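Local coordinates for acyl-[acyl-carrier-protein]--UDP-N-acetylglucosamine O-acyltransferase (Helicobacter pylori, PDB 1J2Z), which catalyses the transfer of an (R)-3-hydroxyacyl chain from acyl carrier protein to UDP-N-acetylglucosamine, the first step of lipid A biosynthesis, at residues V27-V32 with Q47-F51; Y77-I82 with K103-G108; K175-P179 with E243-F247; P179-V183 with R191-R195. All coordinates share one frame; numbering follows the deposited sequence.

Interaction 1 of 4, residues V27-V32 with Q47-F51. With TLA (L(+)-tartaric acid), chain E.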
loop_
_atom_site.group_PDB
_atom_site.type_symbol
_atom_site.label_atom_id
_atom_site.label_comp_id
_atom_site.label_asym_id
_atom_site.label_seq_id
_atom_site.Cartn_x
_atom_site.Cartn_y
_atom_site.Cartn_z
ATOM N N VAL A 27 -13.748 18.787 -3.993
ATOM C CA VAL A 27 -13.325 19.526 -5.182
ATOM C C VAL A 27 -13.937 18.803 -6.373
ATOM O O VAL A 27 -13.602 17.649 -6.652
ATOM C CB VAL A 27 -11.791 19.558 -5.326
ATOM C CG1 VAL A 27 -11.400 20.332 -6.590
ATOM C CG2 VAL A 27 -11.176 20.220 -4.101
ATOM N N ILE A 28 -14.848 19.488 -7.060
ATOM C CA ILE A 28 -15.564 18.919 -8.194
ATOM C C ILE A 28 -15.341 19.705 -9.485
ATOM O O ILE A 28 -15.759 20.858 -9.599
ATOM C CB ILE A 28 -17.069 18.848 -7.849
ATOM C CG1 ILE A 28 -17.239 18.003 -6.581
ATOM C CG2 ILE A 28 -17.872 18.280 -9.018
ATOM C CD1 ILE A 28 -18.660 17.901 -6.081
ATOM N N GLY A 29 -14.681 19.055 -10.445
ATOM C CA GLY A 29 -14.359 19.666 -11.728
ATOM C C GLY A 29 -15.520 19.920 -12.676
ATOM O O GLY A 29 -16.649 19.478 -12.439
ATOM N N ASP A 30 -15.236 20.609 -13.777
ATOM C CA ASP A 30 -16.276 20.963 -14.724
ATOM C C ASP A 30 -16.823 19.869 -15.636
ATOM O O ASP A 30 -17.720 20.136 -16.423
ATOM C CB ASP A 30 -15.845 22.173 -15.566
ATOM C CG ASP A 30 -14.613 21.910 -16.406
ATOM O OD1 ASP A 30 -14.326 20.735 -16.710
ATOM O OD2 ASP A 30 -13.942 22.896 -16.781
ATOM N N GLY A 31 -16.307 18.650 -15.531
ATOM C CA GLY A 31 -16.815 17.573 -16.366
ATOM C C GLY A 31 -17.491 16.481 -15.549
ATOM O O GLY A 31 -17.803 15.411 -16.064
ATOM N N VAL A 32 -17.735 16.759 -14.272
ATOM C CA VAL A 32 -18.345 15.782 -13.379
ATOM C C VAL A 32 -19.871 15.773 -13.394
ATOM O O VAL A 32 -20.517 16.806 -13.580
ATOM C CB VAL A 32 -17.877 16.012 -11.908
ATOM C CG1 VAL A 32 -18.563 15.019 -10.971
ATOM C CG2 VAL A 32 -16.354 15.872 -11.811
ATOM N N GLN A 47 -12.408 14.812 -10.760
ATOM C CA GLN A 47 -11.928 15.566 -11.915
ATOM C C GLN A 47 -12.271 14.833 -13.215
ATOM O O GLN A 47 -12.851 13.749 -13.198
ATOM C CB GLN A 47 -10.405 15.736 -11.838
ATOM C CG GLN A 47 -9.871 16.393 -10.566
ATOM C CD GLN A 47 -10.137 17.889 -10.507
ATOM O OE1 GLN A 47 -11.226 18.329 -10.141
ATOM N NE2 GLN A 47 -9.139 18.679 -10.879
ATOM N N GLY A 48 -11.890 15.426 -14.341
ATOM C CA GLY A 48 -12.147 14.805 -15.630
ATOM C C GLY A 48 -13.614 14.592 -15.958
ATOM O O GLY A 48 -14.500 15.116 -15.282
ATOM N N HIS A 49 -13.862 13.810 -17.004
ATOM C CA HIS A 49 -15.213 13.511 -17.466
ATOM C C HIS A 49 -15.673 12.285 -16.704
ATOM O O HIS A 49 -15.618 11.160 -17.205
ATOM C CB HIS A 49 -15.175 13.250 -18.973
ATOM C CG HIS A 49 -14.347 14.248 -19.718
ATOM N ND1 HIS A 49 -14.702 15.575 -19.824
ATOM C CD2 HIS A 49 -13.142 14.133 -20.325
ATOM C CE1 HIS A 49 -13.751 16.236 -20.459
ATOM N NE2 HIS A 49 -12.792 15.383 -20.774
ATOM N N THR A 50 -16.134 12.531 -15.484
ATOM C CA THR A 50 -16.551 11.478 -14.579
ATOM C C THR A 50 -18.034 11.481 -14.227
ATOM O O THR A 50 -18.602 12.516 -13.868
ATOM C CB THR A 50 -15.742 11.586 -13.275
ATOM O OG1 THR A 50 -14.344 11.671 -13.594
ATOM C CG2 THR A 50 -15.991 10.382 -12.383
ATOM N N PHE A 51 -18.648 10.307 -14.332
ATOM C CA PHE A 51 -20.056 10.133 -14.002
ATOM C C PHE A 51 -20.118 9.195 -12.799
ATOM O O PHE A 51 -19.475 8.140 -12.797
ATOM C CB PHE A 51 -20.819 9.495 -15.169
ATOM C CG PHE A 51 -22.262 9.199 -14.857
ATOM C CD1 PHE A 51 -23.235 10.187 -14.980
ATOM C CD2 PHE A 51 -22.643 7.941 -14.395
ATOM C CE1 PHE A 51 -24.564 9.928 -14.643
ATOM C CE2 PHE A 51 -23.973 7.672 -14.054
ATOM C CZ PHE A 51 -24.933 8.670 -14.180
HETATM O O1 TLA E . -8.960 19.217 -15.696
HETATM O O11 TLA E . -10.108 17.383 -14.815
HETATM C C1 TLA E . -9.793 18.580 -14.847
HETATM C C2 TLA E . -10.368 19.591 -13.822
HETATM O O2 TLA E . -11.198 18.796 -13.019
HETATM C C3 TLA E . -11.163 20.700 -14.593
HETATM O O3 TLA E . -12.285 20.140 -15.365
HETATM C C4 TLA E . -11.700 21.686 -13.568
HETATM O O4 TLA E . -10.737 22.295 -12.965
HETATM O O41 TLA E . -12.849 21.885 -13.363
HETATM O O HOH W 1 -13.826 17.590 -14.205
#
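Gly31, Val32 and Gln47 carry the contact between two successive coils of the left-handed parallel beta-helix, at the corner where the chain leaves one sheet of the prism for the next. The Gly29 to Val32 type I turn stacks over the bend at 47-49. Val32, which is buried, sends CG2 over the backbone of Gln47, 4.2 Å from its N, while CG1 and CA lean on Thr50. Val32 CA lies 3.3 Å from Thr50 O with its hydrogen directed at that oxygen, a CH...O contact between the coils. Beside it, Gly31 O receives Thr50 N in a weak, bent bond of 3.4 Å and also faces the CA-H of His49. Having no side chain, Gly31 lets the carbonyl of Gly48 come in close, with Gly48 O 3.3 Å from Gly31 C. Gln47 starts away from 27-32 but folds back through a bend at chi2 (-73°), and the end of its side chain comes to lie beside Val27 and Gly29. A tartaric acid, probably from the crystallisation liquor, lies between Asp30 and Gly48: it accepts bonds from Asp30 N and Gly48 N, and its O3 donates to Asp30 OD1 at 2.5 Å. A water joins Gly31 N to Gly48 O. Within 47-51, Thr50 OG1 donates to Gln47 O at 2.6 Å, nearly in line with the carbonyl bond.

Interaction 2 of 4, residues Y77-I82 with K103-G108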
loop_
_atom_site.group_PDB
_atom_site.type_symbol
_atom_site.label_atom_id
_atom_site.label_comp_id
_atom_site.label_asym_id
_atom_site.label_seq_id
_atom_site.Cartn_x
_atom_site.Cartn_y
_atom_site.Cartn_z
ATOM N N TYR A 77 -9.140 12.611 -24.663
ATOM C CA TYR A 77 -10.525 12.802 -24.260
ATOM C C TYR A 77 -11.065 11.441 -23.812
ATOM O O TYR A 77 -11.464 10.630 -24.647
ATOM C CB TYR A 77 -11.350 13.301 -25.454
ATOM C CG TYR A 77 -10.578 14.150 -26.452
ATOM C CD1 TYR A 77 -9.468 13.637 -27.127
ATOM C CD2 TYR A 77 -10.961 15.464 -26.724
ATOM C CE1 TYR A 77 -8.755 14.409 -28.043
ATOM C CE2 TYR A 77 -10.255 16.248 -27.642
ATOM C CZ TYR A 77 -9.153 15.712 -28.296
ATOM O OH TYR A 77 -8.448 16.474 -29.199
ATOM N N SER A 78 -11.073 11.188 -22.505
ATOM C CA SER A 78 -11.563 9.914 -21.979
ATOM C C SER A 78 -12.522 10.115 -20.815
ATOM O O SER A 78 -12.654 11.221 -20.301
ATOM C CB SER A 78 -10.391 9.035 -21.538
ATOM O OG SER A 78 -9.706 8.503 -22.662
ATOM N N GLU A 79 -13.172 9.037 -20.384
ATOM C CA GLU A 79 -14.140 9.128 -19.300
ATOM C C GLU A 79 -13.955 8.100 -18.198
ATOM O O GLU A 79 -13.267 7.093 -18.368
ATOM C CB GLU A 79 -15.558 8.953 -19.848
ATOM C CG GLU A 79 -15.869 9.706 -21.128
ATOM C CD GLU A 79 -17.232 9.329 -21.685
ATOM O OE1 GLU A 79 -18.252 9.824 -21.165
ATOM O OE2 GLU A 79 -17.282 8.516 -22.627
ATOM N N LEU A 80 -14.604 8.366 -17.069
ATOM C CA LEU A 80 -14.607 7.462 -15.924
ATOM C C LEU A 80 -16.097 7.350 -15.633
ATOM O O LEU A 80 -16.750 8.354 -15.350
ATOM C CB LEU A 80 -13.893 8.081 -14.721
ATOM C CG LEU A 80 -13.375 7.112 -13.647
ATOM C CD1 LEU A 80 -13.164 7.868 -12.338
ATOM C CD2 LEU A 80 -14.341 5.965 -13.436
ATOM N N ILE A 81 -16.638 6.142 -15.719
ATOM C CA ILE A 81 -18.063 5.941 -15.487
ATOM C C ILE A 81 -18.294 4.958 -14.340
ATOM O O ILE A 81 -17.893 3.798 -14.412
ATOM C CB ILE A 81 -18.745 5.425 -16.776
ATOM C CG1 ILE A 81 -18.453 6.398 -17.925
ATOM C CG2 ILE A 81 -20.253 5.285 -16.558
ATOM C CD1 ILE A 81 -18.799 5.865 -19.300
ATOM N N ILE A 82 -18.943 5.440 -13.284
ATOM C CA ILE A 82 -19.218 4.626 -12.102
ATOM C C ILE A 82 -20.718 4.389 -11.955
ATOM O O ILE A 82 -21.524 5.310 -12.122
ATOM C CB ILE A 82 -18.658 5.315 -10.830
ATOM C CG1 ILE A 82 -17.129 5.394 -10.929
ATOM C CG2 ILE A 82 -19.055 4.542 -9.583
ATOM C CD1 ILE A 82 -16.478 6.289 -9.882
ATOM N N LYS A 103 -11.017 4.209 -24.266
ATOM C CA LYS A 103 -11.409 5.590 -23.994
ATOM C C LYS A 103 -12.231 5.757 -22.724
ATOM O O LYS A 103 -12.924 6.760 -22.559
ATOM C CB LYS A 103 -12.189 6.164 -25.184
ATOM C CG LYS A 103 -11.413 6.141 -26.504
ATOM C CD LYS A 103 -12.213 6.745 -27.661
ATOM C CE LYS A 103 -12.475 8.231 -27.452
ATOM N NZ LYS A 103 -13.272 8.836 -28.561
ATOM N N LYS A 104 -12.150 4.786 -21.819
ATOM C CA LYS A 104 -12.906 4.880 -20.577
ATOM C C LYS A 104 -12.537 3.812 -19.553
ATOM O O LYS A 104 -11.935 2.789 -19.880
ATOM C CB LYS A 104 -14.407 4.769 -20.874
ATOM C CG LYS A 104 -14.832 3.366 -21.305
ATOM C CD LYS A 104 -16.313 3.277 -21.655
ATOM C CE LYS A 104 -16.597 3.801 -23.052
ATOM N NZ LYS A 104 -15.956 2.944 -24.099
ATOM N N THR A 105 -12.892 4.091 -18.306
ATOM C CA THR A 105 -12.705 3.167 -17.200
ATOM C C THR A 105 -14.144 3.007 -16.734
ATOM O O THR A 105 -14.837 4.000 -16.502
ATOM C CB THR A 105 -11.844 3.771 -16.086
ATOM O OG1 THR A 105 -10.491 3.873 -16.547
ATOM C CG2 THR A 105 -11.903 2.898 -14.836
ATOM N N LEU A 106 -14.597 1.765 -16.616
ATOM C CA LEU A 106 -15.982 1.506 -16.255
ATOM C C LEU A 106 -16.150 0.656 -15.003
ATOM O O LEU A 106 -15.456 -0.337 -14.817
ATOM C CB LEU A 106 -16.673 0.825 -17.443
ATOM C CG LEU A 106 -18.182 0.584 -17.434
ATOM C CD1 LEU A 106 -18.922 1.917 -17.531
ATOM C CD2 LEU A 106 -18.552 -0.307 -18.617
ATOM N N ILE A 107 -17.082 1.058 -14.147
ATOM C CA ILE A 107 -17.367 0.329 -12.924
ATOM C C ILE A 107 -18.881 0.188 -12.833
ATOM O O ILE A 107 -19.615 1.161 -13.022
ATOM C CB ILE A 107 -16.819 1.075 -11.684
ATOM C CG1 ILE A 107 -15.284 1.100 -11.742
ATOM C CG2 ILE A 107 -17.291 0.386 -10.401
ATOM C CD1 ILE A 107 -14.632 1.874 -10.613
ATOM N N GLY A 108 -19.336 -1.030 -12.565
ATOM C CA GLY A 108 -20.758 -1.309 -12.477
ATOM C C GLY A 108 -21.452 -0.917 -11.186
ATOM O O GLY A 108 -21.191 0.154 -10.631
HETATM O O HOH W 2 -15.202 7.509 -23.739
#
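Lys103 O is held from several directions: Glu79 N donates to it at 3.2 Å from well above the carbonyl plane, a water donates at 2.7 Å, and the CA-H of Ser78 lies nearby. The same water also donates to Glu79 OE2, tying the acidic side chain to the start of the neighbouring strand. Beyond this point strands 79-82 and 104-107 run parallel, their axes only 5° apart. Thr105 N donates to Glu79 O at 3.0 Å, Ile81 N meets Thr105 O at 2.9 Å in a nearly straight bond (173°), and Ile81 O receives Ile107 N at 2.9 Å. On the outer face Leu106 brings CD1 to within 3.6 Å of Ile81 CB, a chi2 of 69° turning CD1 back toward the isoleucine. On the inner face Leu80 and Thr105 run alongside each other, Leu80 CD2 to Thr105 CG2 4.2 Å, and strand 93-94 packs on this row through Ile94. Thr105 OG1 turns to Asn95 O, and its side chain lies about 5 Å from that of His121, a probable substrate-binding residue. This parallel ladder, with its buried row of Leu80, Thr105, Ile82 and Ile107, is one side of the three-sided left-handed beta-helix of the hexapeptide-repeat family.

Interaction 3 of 4, residues K175-P179 with E243-F247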
loop_
_atom_site.group_PDB
_atom_site.type_symbol
_atom_site.label_atom_id
_atom_site.label_comp_id
_atom_site.label_asym_id
_atom_site.label_seq_id
_atom_site.Cartn_x
_atom_site.Cartn_y
_atom_site.Cartn_z
ATOM N N LYS A 175 -2.224 -13.663 -15.531
ATOM C CA LYS A 175 -2.983 -14.411 -16.525
ATOM C C LYS A 175 -4.482 -14.368 -16.254
ATOM O O LYS A 175 -4.915 -14.025 -15.154
ATOM C CB LYS A 175 -2.506 -15.864 -16.573
ATOM C CG LYS A 175 -1.113 -16.043 -17.164
ATOM C CD LYS A 175 -0.812 -17.516 -17.382
ATOM C CE LYS A 175 0.530 -17.722 -18.064
ATOM N NZ LYS A 175 0.800 -19.168 -18.305
ATOM N N ASP A 176 -5.269 -14.717 -17.268
ATOM C CA ASP A 176 -6.724 -14.718 -17.162
ATOM C C ASP A 176 -7.240 -15.835 -16.268
ATOM O O ASP A 176 -6.621 -16.898 -16.154
ATOM C CB ASP A 176 -7.356 -14.872 -18.546
ATOM C CG ASP A 176 -7.078 -13.691 -19.451
ATOM O OD1 ASP A 176 -6.453 -12.707 -18.995
ATOM O OD2 ASP A 176 -7.495 -13.750 -20.626
ATOM N N VAL A 177 -8.388 -15.597 -15.646
ATOM C CA VAL A 177 -8.995 -16.582 -14.768
ATOM C C VAL A 177 -10.422 -16.877 -15.219
ATOM O O VAL A 177 -11.272 -15.990 -15.232
ATOM C CB VAL A 177 -9.030 -16.084 -13.313
ATOM C CG1 VAL A 177 -9.602 -17.166 -12.412
ATOM C CG2 VAL A 177 -7.626 -15.688 -12.864
ATOM N N PRO A 178 -10.702 -18.139 -15.586
ATOM C CA PRO A 178 -12.030 -18.557 -16.042
ATOM C C PRO A 178 -13.066 -18.445 -14.930
ATOM O O PRO A 178 -12.723 -18.403 -13.747
ATOM C CB PRO A 178 -11.796 -19.995 -16.488
ATOM C CG PRO A 178 -10.766 -20.468 -15.504
ATOM C CD PRO A 178 -9.798 -19.300 -15.481
ATOM N N PRO A 179 -14.354 -18.406 -15.295
ATOM C CA PRO A 179 -15.423 -18.289 -14.300
ATOM C C PRO A 179 -15.441 -19.271 -13.127
ATOM O O PRO A 179 -15.092 -20.445 -13.260
ATOM C CB PRO A 179 -16.703 -18.354 -15.144
ATOM C CG PRO A 179 -16.279 -19.012 -16.408
ATOM C CD PRO A 179 -14.907 -18.462 -16.659
ATOM N N GLU A 243 -20.090 -19.902 -21.733
ATOM C CA GLU A 243 -19.509 -18.861 -20.898
ATOM C C GLU A 243 -18.037 -19.116 -20.590
ATOM O O GLU A 243 -17.202 -18.224 -20.704
ATOM C CB GLU A 243 -20.290 -18.772 -19.590
ATOM C CG GLU A 243 -19.884 -17.629 -18.694
ATOM C CD GLU A 243 -20.744 -17.551 -17.450
ATOM O OE1 GLU A 243 -20.590 -16.575 -16.684
ATOM O OE2 GLU A 243 -21.571 -18.468 -17.240
ATOM N N ILE A 244 -17.731 -20.350 -20.205
ATOM C CA ILE A 244 -16.370 -20.733 -19.849
ATOM C C ILE A 244 -15.423 -20.897 -21.034
ATOM O O ILE A 244 -14.335 -20.323 -21.051
ATOM C CB ILE A 244 -16.390 -22.036 -19.025
ATOM C CG1 ILE A 244 -17.112 -21.781 -17.702
ATOM C CG2 ILE A 244 -14.974 -22.538 -18.786
ATOM C CD1 ILE A 244 -17.314 -23.004 -16.846
ATOM N N CYS A 245 -15.838 -21.672 -22.028
ATOM C CA CYS A 245 -14.991 -21.917 -23.188
ATOM C C CYS A 245 -14.759 -20.713 -24.093
ATOM O O CYS A 245 -13.655 -20.530 -24.610
ATOM C CB CYS A 245 -15.550 -23.091 -23.990
ATOM S SG CYS A 245 -15.583 -24.607 -23.020
ATOM N N SER A 246 -15.778 -19.887 -24.297
ATOM C CA SER A 246 -15.591 -18.717 -25.152
ATOM C C SER A 246 -14.634 -17.756 -24.452
ATOM O O SER A 246 -13.851 -17.059 -25.101
ATOM C CB SER A 246 -16.927 -18.021 -25.429
ATOM O OG SER A 246 -17.445 -17.433 -24.255
ATOM N N PHE A 247 -14.695 -17.720 -23.122
ATOM C CA PHE A 247 -13.802 -16.855 -22.348
ATOM C C PHE A 247 -12.365 -17.295 -22.612
ATOM O O PHE A 247 -11.493 -16.482 -22.928
ATOM C CB PHE A 247 -14.093 -16.978 -20.849
ATOM C CG PHE A 247 -13.170 -16.158 -19.985
ATOM C CD1 PHE A 247 -13.346 -14.785 -19.865
ATOM C CD2 PHE A 247 -12.102 -16.758 -19.321
ATOM C CE1 PHE A 247 -12.474 -14.017 -19.098
ATOM C CE2 PHE A 247 -11.219 -15.998 -18.551
ATOM C CZ PHE A 247 -11.406 -14.625 -18.439
#
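Phe247 brings its ring obliquely to the chain from Asp176 to Pro178, and most of what it touches there is main chain. Its outer carbon CE2 is 3.3 Å from Val177 O, CD2 is 3.7 Å from Pro178 CA, and CE2 also reaches Asp176 CB at 4.0 Å. The phenyl group gets there because CG stands anti to the backbone N (chi1 178°), which throws the ring out from helix 239-250 toward the loop 175-179. One helical turn earlier, Ile244 meets the second of the two consecutive prolines. The pyrrolidine of Pro179 crosses the isoleucine at a slant and packs on it, the exact spacing being doubtful, while its CD comes to 4.2 Å from Phe247 CD2. Pro179 thus touches two residues one turn apart, with Glu243 CG at the margin of contact range. The loop leads out of strand 172-173 of the beta-helix, and the helix belongs to the C-terminal helical region, so the contact joins the two parts of the subunit. Arg160 links both segments: its NE forms a salt bridge with Asp176 OD2, its NH2 bonds Phe247 O, and its guanidinium makes a cation-pi contact with the Phe247 ring. Ser251 OG adds a further bond to Asp176 OD2. Across the two segments themselves there is no hydrogen bond, which implies that direct contact is apolar and van der Waals, much of it phenyl on main chain, while the polar ties between loop and helix run through Arg160.

Interaction 4 of 4, residues P179-V183 with R191-R195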
loop_
_atom_site.group_PDB
_atom_site.type_symbol
_atom_site.label_atom_id
_atom_site.label_comp_id
_atom_site.label_asym_id
_atom_site.label_seq_id
_atom_site.Cartn_x
_atom_site.Cartn_y
_atom_site.Cartn_z
ATOM N N PRO A 179 -14.354 -18.406 -15.295
ATOM C CA PRO A 179 -15.423 -18.289 -14.300
ATOM C C PRO A 179 -15.441 -19.271 -13.127
ATOM O O PRO A 179 -15.092 -20.445 -13.260
ATOM C CB PRO A 179 -16.703 -18.354 -15.144
ATOM C CG PRO A 179 -16.279 -19.012 -16.408
ATOM C CD PRO A 179 -14.907 -18.462 -16.659
ATOM N N TYR A 180 -15.834 -18.744 -11.971
ATOM C CA TYR A 180 -15.960 -19.507 -10.734
ATOM C C TYR A 180 -14.694 -20.143 -10.157
ATOM O O TYR A 180 -14.778 -21.092 -9.376
ATOM C CB TYR A 180 -17.043 -20.574 -10.920
ATOM C CG TYR A 180 -18.375 -19.988 -11.339
ATOM C CD1 TYR A 180 -18.856 -20.144 -12.640
ATOM C CD2 TYR A 180 -19.141 -19.246 -10.439
ATOM C CE1 TYR A 180 -20.070 -19.572 -13.031
ATOM C CE2 TYR A 180 -20.348 -18.674 -10.816
ATOM C CZ TYR A 180 -20.807 -18.839 -12.110
ATOM O OH TYR A 180 -22.003 -18.262 -12.473
ATOM N N CYS A 181 -13.526 -19.620 -10.521
ATOM C CA CYS A 181 -12.270 -20.161 -10.011
ATOM C C CYS A 181 -11.676 -19.331 -8.882
ATOM O O CYS A 181 -11.899 -18.128 -8.800
ATOM C CB CYS A 181 -11.233 -20.256 -11.130
ATOM S SG CYS A 181 -11.658 -21.415 -12.418
ATOM N N THR A 182 -10.926 -19.990 -8.007
ATOM C CA THR A 182 -10.262 -19.309 -6.905
ATOM C C THR A 182 -8.783 -19.292 -7.269
ATOM O O THR A 182 -8.242 -20.293 -7.736
ATOM C CB THR A 182 -10.447 -20.056 -5.575
ATOM O OG1 THR A 182 -9.921 -21.383 -5.692
ATOM C CG2 THR A 182 -11.911 -20.124 -5.211
ATOM N N VAL A 183 -8.138 -18.152 -7.065
ATOM C CA VAL A 183 -6.727 -17.992 -7.396
ATOM C C VAL A 183 -5.918 -17.534 -6.188
ATOM O O VAL A 183 -6.453 -16.911 -5.270
ATOM C CB VAL A 183 -6.557 -16.967 -8.535
ATOM C CG1 VAL A 183 -5.084 -16.777 -8.866
ATOM C CG2 VAL A 183 -7.315 -17.439 -9.762
ATOM N N ARG A 191 -6.439 -22.635 -7.858
ATOM C CA ARG A 191 -6.388 -23.657 -6.815
ATOM C C ARG A 191 -7.662 -24.473 -6.680
ATOM O O ARG A 191 -7.729 -25.393 -5.866
ATOM C CB ARG A 191 -6.084 -23.017 -5.460
ATOM C CG ARG A 191 -4.704 -22.413 -5.344
ATOM C CD ARG A 191 -4.510 -21.666 -4.025
ATOM N NE ARG A 191 -4.697 -22.508 -2.844
ATOM C CZ ARG A 191 -5.874 -22.776 -2.283
ATOM N NH1 ARG A 191 -6.991 -22.269 -2.786
ATOM N NH2 ARG A 191 -5.933 -23.551 -1.209
ATOM N N GLY A 192 -8.676 -24.131 -7.462
ATOM C CA GLY A 192 -9.930 -24.856 -7.384
ATOM C C GLY A 192 -11.090 -23.964 -7.760
ATOM O O GLY A 192 -10.902 -22.952 -8.439
ATOM N N LEU A 193 -12.290 -24.326 -7.320
ATOM C CA LEU A 193 -13.471 -23.536 -7.638
ATOM C C LEU A 193 -13.993 -22.722 -6.463
ATOM O O LEU A 193 -13.797 -23.079 -5.302
ATOM C CB LEU A 193 -14.589 -24.438 -8.162
ATOM C CG LEU A 193 -14.312 -25.226 -9.447
ATOM C CD1 LEU A 193 -15.614 -25.854 -9.940
ATOM C CD2 LEU A 193 -13.738 -24.304 -10.514
ATOM N N ASN A 194 -14.661 -21.620 -6.788
ATOM C CA ASN A 194 -15.245 -20.730 -5.794
ATOM C C ASN A 194 -16.595 -21.323 -5.409
ATOM O O ASN A 194 -17.651 -20.790 -5.751
ATOM C CB ASN A 194 -15.422 -19.334 -6.395
ATOM C CG ASN A 194 -15.823 -18.300 -5.365
ATOM O OD1 ASN A 194 -15.898 -17.108 -5.666
ATOM N ND2 ASN A 194 -16.088 -18.747 -4.143
ATOM N N ARG A 195 -16.534 -22.439 -4.692
ATOM C CA ARG A 195 -17.714 -23.172 -4.248
ATOM C C ARG A 195 -18.725 -22.291 -3.523
ATOM O O ARG A 195 -19.917 -22.311 -3.840
ATOM C CB ARG A 195 -17.273 -24.324 -3.339
ATOM C CG ARG A 195 -18.208 -25.519 -3.315
ATOM C CD ARG A 195 -17.559 -26.689 -2.580
ATOM N NE ARG A 195 -18.358 -27.909 -2.656
ATOM C CZ ARG A 195 -19.545 -28.064 -2.078
ATOM N NH1 ARG A 195 -20.076 -27.071 -1.378
ATOM N NH2 ARG A 195 -20.197 -29.211 -2.196
#
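Tyr180 meets the second segment through its carbonyl oxygen, which accepts the amide of Asn194 in a short, nearly straight bond (Asn194 N to Tyr180 O 2.6 Å). The donor stands 39° out of the carbonyl plane, and the same oxygen lies against Leu193, 3.3 Å from its CA and close to its CB and CD2. The phenol ring leads away, toward Met198 of helix 195-201. Cys181 follows, forming an antiparallel non-hydrogen-bonded pair with Leu193. Their side chains point apart, yet Cys181 SG still comes to 4.0 Å from Leu193 CD2, and both residues touch Tyr214 of helix 204-217. This is the end of the beta-helix: strand 181-184 extends a parallel sheet beside strand 166-167, then the chain reverses into strand 189-191 as a hairpin, turns a corner at Gly192 and enters helix 195-201 with Asn194 at the N-cap. Thr182 has the largest share of the buried surface. Its N donates to Gly192 O at 3.0 Å, and OG1, placed between the backbone N and carbonyl carbon (chi1 59°), adds a weak bond of 3.3 Å to the same Gly192 O. The same rotation leaves Thr182 CG2 anti to the carbonyl carbon, 3.4 Å from Asn194 CA. The backbone angles of Gly192 are ones that favour glycine. Thr182 O in turn receives Arg191 N at 3.0 Å, while the Arg191 side chain, poorly ordered, is modelled with NE in a salt bridge to Glu184.

Interactions 1 and 2 belong to the coils of the beta-helix and share a sheet: strand 49-52 lies next to strand 79-82, with probable hydrogen bonds from Phe51 N to Leu80 O (2.9 Å) and from Ile82 N to Phe51 O (2.8 Å). Both are partly buried; interaction 1 is a corner with an ordered water and a tartaric acid, probably from the crystallisation liquor, whereas interaction 2 is a regular ladder with an aliphatic inner face. Interactions 3 and 4 lie at the other end of the subunit, start from the same loop through Pro179 and meet where Val177 packs on Val183. Interaction 3 is the more buried and apolar; interaction 4 is partly buried and relies chiefly on main-chain bonds.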